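Local coordinates for hypothetical multiheme protein (Ignicoccus hospitalis KIN4/I, PDB 4QO5) that is a membrane-associated octaheme cytochrome c whose eight hemes probably carry electrons in an archaeal redox chain, its exact role being unknown, at residues Gln120-Asn132 against Gly202-Ala214. Residues are numbered along the deposited sequence; the frame is centred on the assembly and turned at random.
With HEC (heme c), chain G.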
loop_
_atom_site.group_PDB
_atom_site.type_symbol
_atom_site.label_atom_id
_atom_site.label_comp_id
_atom_site.label_asym_id
_atom_site.label_seq_id
_atom_site.Cartn_x
_atom_site.Cartn_y
_atom_site.Cartn_z
ATOM N N GLN A 120 -23.290 13.660 20.282
ATOM C CA GLN A 120 -23.108 12.317 19.744
ATOM C C GLN A 120 -21.694 11.802 19.941
ATOM O O GLN A 120 -21.491 10.696 20.458
ATOM C CB GLN A 120 -23.482 12.284 18.270
ATOM C CG GLN A 120 -24.982 12.396 18.053
ATOM C CD GLN A 120 -25.336 12.503 16.588
ATOM O OE1 GLN A 120 -24.449 12.482 15.718
ATOM N NE2 GLN A 120 -26.621 12.646 16.299
ATOM N N TYR A 121 -20.715 12.621 19.557
ATOM C CA TYR A 121 -19.330 12.225 19.664
ATOM C C TYR A 121 -18.920 11.892 21.081
ATOM O O TYR A 121 -18.196 10.921 21.311
ATOM C CB TYR A 121 -18.422 13.309 19.092
ATOM C CG TYR A 121 -17.027 12.806 18.845
ATOM C CD1 TYR A 121 -16.763 11.975 17.776
ATOM C CD2 TYR A 121 -15.983 13.138 19.699
ATOM C CE1 TYR A 121 -15.506 11.509 17.546
ATOM C CE2 TYR A 121 -14.711 12.669 19.476
ATOM C CZ TYR A 121 -14.485 11.847 18.397
ATOM O OH TYR A 121 -13.228 11.363 18.137
ATOM N N SER A 122 -19.384 12.700 22.036
ATOM C CA SER A 122 -18.933 12.594 23.419
ATOM C C SER A 122 -19.345 11.282 24.083
ATOM O O SER A 122 -18.727 10.862 25.055
ATOM C CB SER A 122 -19.440 13.783 24.230
ATOM O OG SER A 122 -20.840 13.688 24.402
ATOM N N LYS A 123 -20.381 10.637 23.548
ATOM C CA LYS A 123 -20.818 9.318 24.015
ATOM C C LYS A 123 -20.045 8.164 23.377
ATOM O O LYS A 123 -20.138 7.023 23.825
ATOM C CB LYS A 123 -22.301 9.113 23.696
ATOM C CG LYS A 123 -23.258 9.966 24.506
ATOM C CD LYS A 123 -24.631 9.929 23.854
ATOM C CE LYS A 123 -25.740 9.693 24.859
ATOM N NZ LYS A 123 -26.932 9.070 24.198
ATOM N N SER A 124 -19.301 8.458 22.322
ATOM C CA SER A 124 -18.703 7.412 21.496
ATOM C C SER A 124 -17.399 6.859 22.070
ATOM O O SER A 124 -16.702 7.523 22.839
ATOM C CB SER A 124 -18.465 7.927 20.074
ATOM O OG SER A 124 -17.353 8.814 20.028
ATOM N N SER A 125 -17.072 5.638 21.671
ATOM C CA SER A 125 -15.792 5.024 22.014
ATOM C C SER A 125 -14.607 5.867 21.551
ATOM O O SER A 125 -13.571 5.883 22.214
ATOM C CB SER A 125 -15.686 3.632 21.380
ATOM O OG SER A 125 -16.814 2.847 21.709
ATOM N N LYS A 126 -14.760 6.557 20.415
ATOM C CA LYS A 126 -13.687 7.417 19.902
ATOM C C LYS A 126 -13.325 8.505 20.903
ATOM O O LYS A 126 -12.150 8.758 21.145
ATOM C CB LYS A 126 -14.090 8.061 18.575
ATOM C CG LYS A 126 -14.031 7.096 17.364
ATOM C CD LYS A 126 -14.531 7.795 16.106
ATOM C CE LYS A 126 -14.266 6.967 14.860
ATOM N NZ LYS A 126 -12.826 7.145 14.573
ATOM N N ALA A 127 -14.338 9.147 21.485
ATOM C CA ALA A 127 -14.074 10.255 22.406
ATOM C C ALA A 127 -13.293 9.763 23.626
ATOM O O ALA A 127 -12.484 10.494 24.208
ATOM C CB ALA A 127 -15.381 10.903 22.840
ATOM N N TRP A 128 -13.539 8.515 23.994
ATOM C CA TRP A 128 -12.954 7.910 25.183
ATOM C C TRP A 128 -11.703 7.090 24.903
ATOM O O TRP A 128 -11.222 6.365 25.787
ATOM C CB TRP A 128 -14.018 7.049 25.891
ATOM C CG TRP A 128 -15.091 7.890 26.511
ATOM C CD1 TRP A 128 -16.314 8.193 25.977
ATOM C CD2 TRP A 128 -15.018 8.579 27.766
ATOM N NE1 TRP A 128 -17.011 9.021 26.832
ATOM C CE2 TRP A 128 -16.237 9.270 27.936
ATOM C CE3 TRP A 128 -14.043 8.675 28.762
ATOM C CZ2 TRP A 128 -16.503 10.044 29.062
ATOM C CZ3 TRP A 128 -14.312 9.444 29.887
ATOM C CH2 TRP A 128 -15.534 10.115 30.026
ATOM N N ALA A 129 -11.161 7.231 23.691
ATOM C CA ALA A 129 -10.101 6.352 23.196
ATOM C C ALA A 129 -8.819 6.390 24.021
ATOM O O ALA A 129 -8.150 5.373 24.156
ATOM C CB ALA A 129 -9.784 6.636 21.703
ATOM N N TYR A 130 -8.461 7.550 24.570
ATOM C CA TYR A 130 -7.280 7.590 25.427
ATOM C C TYR A 130 -7.495 6.752 26.687
ATOM O O TYR A 130 -6.636 5.953 27.052
ATOM C CB TYR A 130 -6.870 9.030 25.799
ATOM C CG TYR A 130 -5.752 9.074 26.823
ATOM C CD1 TYR A 130 -4.417 9.064 26.423
ATOM C CD2 TYR A 130 -6.030 9.117 28.195
ATOM C CE1 TYR A 130 -3.400 9.097 27.352
ATOM C CE2 TYR A 130 -5.013 9.139 29.137
ATOM C CZ TYR A 130 -3.700 9.138 28.707
ATOM O OH TYR A 130 -2.695 9.170 29.643
ATOM N N TYR A 131 -8.636 6.934 27.354
ATOM C CA TYR A 131 -8.926 6.170 28.561
ATOM C C TYR A 131 -9.158 4.686 28.281
ATOM O O TYR A 131 -8.717 3.821 29.054
ATOM C CB TYR A 131 -10.092 6.802 29.335
ATOM C CG TYR A 131 -9.733 8.196 29.771
ATOM C CD1 TYR A 131 -8.882 8.405 30.853
ATOM C CD2 TYR A 131 -10.195 9.302 29.073
ATOM C CE1 TYR A 131 -8.531 9.685 31.249
ATOM C CE2 TYR A 131 -9.843 10.586 29.457
ATOM C CZ TYR A 131 -9.015 10.771 30.541
ATOM O OH TYR A 131 -8.670 12.048 30.913
ATOM N N ASN A 132 -9.823 4.394 27.172
ATOM C CA ASN A 132 -10.025 2.993 26.773
ATOM C C ASN A 132 -8.714 2.235 26.656
ATOM O O ASN A 132 -8.614 1.078 27.068
ATOM C CB ASN A 132 -10.823 2.888 25.474
ATOM C CG ASN A 132 -12.286 3.263 25.655
ATOM O OD1 ASN A 132 -12.795 3.268 26.771
ATOM N ND2 ASN A 132 -12.961 3.594 24.554
ATOM N N GLY A 202 -5.404 12.698 17.690
ATOM C CA GLY A 202 -6.048 11.410 17.854
ATOM C C GLY A 202 -7.483 11.601 18.330
ATOM O O GLY A 202 -7.818 12.618 18.932
ATOM N N VAL A 203 -8.337 10.616 18.071
ATOM C CA VAL A 203 -9.769 10.800 18.290
ATOM C C VAL A 203 -10.175 11.037 19.736
ATOM O O VAL A 203 -11.187 11.681 19.974
ATOM C CB VAL A 203 -10.589 9.638 17.702
ATOM C CG1 VAL A 203 -10.455 9.644 16.186
ATOM C CG2 VAL A 203 -10.105 8.319 18.298
ATOM N N GLY A 204 -9.416 10.496 20.690
ATOM C CA GLY A 204 -9.719 10.665 22.100
ATOM C C GLY A 204 -8.818 11.670 22.806
ATOM O O GLY A 204 -8.586 11.555 24.010
ATOM N N ARG A 205 -8.294 12.646 22.066
ATOM C CA ARG A 205 -7.394 13.642 22.667
ATOM C C ARG A 205 -8.054 14.313 23.878
ATOM O O ARG A 205 -9.217 14.726 23.807
ATOM C CB ARG A 205 -7.004 14.708 21.658
ATOM C CG ARG A 205 -5.958 15.736 22.206
ATOM C CD ARG A 205 -5.663 16.743 21.121
ATOM N NE ARG A 205 -6.784 17.666 20.955
ATOM C CZ ARG A 205 -7.098 18.286 19.820
ATOM N NH1 ARG A 205 -6.390 18.088 18.696
ATOM N NH2 ARG A 205 -8.129 19.114 19.808
ATOM N N VAL A 206 -7.324 14.402 24.986
ATOM C CA VAL A 206 -7.861 15.053 26.190
ATOM C C VAL A 206 -7.418 16.514 26.183
ATOM O O VAL A 206 -6.254 16.822 26.404
ATOM C CB VAL A 206 -7.394 14.340 27.474
ATOM C CG1 VAL A 206 -8.044 14.964 28.713
ATOM C CG2 VAL A 206 -7.712 12.844 27.383
ATOM N N ASN A 207 -8.363 17.403 25.912
ATOM C CA ASN A 207 -8.068 18.806 25.668
ATOM C C ASN A 207 -7.828 19.589 26.950
ATOM O O ASN A 207 -8.183 19.124 28.035
ATOM C CB ASN A 207 -9.218 19.412 24.866
ATOM C CG ASN A 207 -9.336 18.790 23.501
ATOM O OD1 ASN A 207 -8.461 18.970 22.655
ATOM N ND2 ASN A 207 -10.399 18.041 23.284
ATOM N N PRO A 208 -7.211 20.776 26.830
ATOM C CA PRO A 208 -6.951 21.598 28.017
ATOM C C PRO A 208 -8.211 21.998 28.800
ATOM O O PRO A 208 -8.115 22.217 30.006
ATOM C CB PRO A 208 -6.268 22.845 27.438
ATOM C CG PRO A 208 -5.651 22.399 26.158
ATOM C CD PRO A 208 -6.596 21.342 25.611
ATOM N N ASP A 209 -9.358 22.105 28.133
ATOM C CA ASP A 209 -10.616 22.459 28.805
ATOM C C ASP A 209 -11.338 21.226 29.347
ATOM O O ASP A 209 -12.453 21.321 29.866
ATOM C CB ASP A 209 -11.542 23.258 27.866
ATOM C CG ASP A 209 -12.043 22.430 26.676
ATOM O OD1 ASP A 209 -12.895 22.938 25.908
ATOM O OD2 ASP A 209 -11.589 21.281 26.504
ATOM N N GLY A 210 -10.702 20.068 29.211
ATOM C CA GLY A 210 -11.254 18.837 29.739
ATOM C C GLY A 210 -12.191 18.094 28.801
ATOM O O GLY A 210 -12.560 16.950 29.074
ATOM N N SER A 211 -12.596 18.728 27.703
ATOM C CA SER A 211 -13.414 18.021 26.731
ATOM C C SER A 211 -12.569 16.950 26.049
ATOM O O SER A 211 -11.332 17.013 26.061
ATOM C CB SER A 211 -14.031 18.972 25.694
ATOM O OG SER A 211 -13.039 19.620 24.914
ATOM N N LEU A 212 -13.244 15.964 25.469
ATOM C CA LEU A 212 -12.569 14.850 24.815
ATOM C C LEU A 212 -12.761 14.850 23.306
ATOM O O LEU A 212 -13.887 14.941 22.805
ATOM C CB LEU A 212 -13.091 13.518 25.363
ATOM C CG LEU A 212 -12.989 13.298 26.867
ATOM C CD1 LEU A 212 -13.498 11.900 27.186
ATOM C CD2 LEU A 212 -11.556 13.494 27.344
ATOM N N GLY A 213 -11.658 14.716 22.582
ATOM C CA GLY A 213 -11.727 14.491 21.150
ATOM C C GLY A 213 -11.009 15.532 20.322
ATOM O O GLY A 213 -10.760 16.635 20.777
ATOM N N ALA A 214 -10.646 15.169 19.098
ATOM C CA ALA A 214 -10.155 16.152 18.157
ATOM C C ALA A 214 -11.143 16.234 17.007
ATOM O O ALA A 214 -11.313 15.271 16.258
ATOM C CB ALA A 214 -8.749 15.772 17.648
HETATM FE FE HEC G . -11.840 5.506 13.441
HETATM C CHA HEC G . -12.727 3.382 16.027
HETATM C CHB HEC G . -14.503 4.374 11.574
HETATM C CHC HEC G . -11.308 8.037 11.198
HETATM C CHD HEC G . -8.982 6.337 15.045
HETATM N NA HEC G . -13.361 4.172 13.748
HETATM C C1A HEC G . -13.487 3.365 14.872
HETATM C C2A HEC G . -14.624 2.491 14.647
HETATM C C3A HEC G . -15.124 2.762 13.425
HETATM C C4A HEC G . -14.333 3.814 12.825
HETATM C CMA HEC G . -16.323 2.080 12.726
HETATM C CAA HEC G . -15.107 1.428 15.659
HETATM C CBA HEC G . -15.952 2.042 16.774
HETATM C CGA HEC G . -15.085 2.477 17.927
HETATM O O1A HEC G . -15.208 3.666 18.329
HETATM O O2A HEC G . -14.269 1.656 18.438
HETATM N NB HEC G . -12.704 6.066 11.728
HETATM C C1B HEC G . -13.835 5.507 11.142
HETATM C C2B HEC G . -14.222 6.344 10.015
HETATM C C3B HEC G . -13.356 7.378 9.965
HETATM C C4B HEC G . -12.382 7.193 11.002
HETATM C CMB HEC G . -15.476 6.084 9.150
HETATM C CAB HEC G . -13.256 8.654 9.097
HETATM C CBB HEC G . -14.559 9.224 8.483
HETATM N NC HEC G . -10.403 6.883 13.134
HETATM C C1C HEC G . -10.384 7.871 12.187
HETATM C C2C HEC G . -9.089 8.551 12.246
HETATM C C3C HEC G . -8.662 8.288 13.496
HETATM C C4C HEC G . -9.347 7.105 13.964
HETATM C CMC HEC G . -9.003 9.905 11.497
HETATM C CAC HEC G . -7.456 8.792 14.339
HETATM C CBC HEC G . -6.977 10.260 14.163
HETATM N ND HEC G . -10.986 4.918 15.258
HETATM C C1D HEC G . -9.771 5.442 15.716
HETATM C C2D HEC G . -9.467 4.883 17.010
HETATM C C3D HEC G . -10.637 3.963 17.328
HETATM C C4D HEC G . -11.535 4.060 16.195
HETATM C CMD HEC G . -8.222 5.163 17.880
HETATM C CAD HEC G . -10.833 3.136 18.613
HETATM C CBD HEC G . -11.700 3.925 19.588
HETATM C CGD HEC G . -11.966 3.050 20.792
HETATM O O1D HEC G . -12.752 2.070 20.662
HETATM O O2D HEC G . -11.408 3.344 21.884
HETATM O O HOH W 1 -10.121 9.807 25.486
#
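With CG turned anti to the backbone N (chi1 -165°), the ring of Y121 extends to the loop 202-214, where its hydroxyl donates a hydrogen bond to the carbonyl of V203 (OH to O 2.8 Å). The acceptor lies at the ring edge, and the phenol oxygen approaches from somewhat outside the carbonyl plane. K126 runs from the same segment nearly straight until a bend at its last torsion (chi4 -77°), which brings NZ 2.2 Å from the heme iron; H239 is the other axial ligand. V203 sits between the Y121 hydroxyl and the heme: its CB lies 3.2 Å from Y121 OH, CG1 rests 3.5 Å from C3C of the porphyrin, and CG2 meets CB of A129. The site is a six-coordinate heme c with Lys/His ligation, lysine standing where multiheme cytochromes usually place a second histidine. It illustrates how a distant loop can pack on a ligand-bearing segment, here one matching the cytochrome c554 family, and touch the porphyrin too. N132 donates through ND2 to propionate O2D along an almost straight N-H...O line (173°). Farther from the iron, L212 places CD1 over one face of the W128 six-membered ring, 3.5 Å from its centroid, a CH-pi contact, and CD2 at the edge of Y131. The methyls of V206 also touch Y131. Between these regions a water bridges the backbones, donating to A127 O and G204 O while accepting from Y130 N.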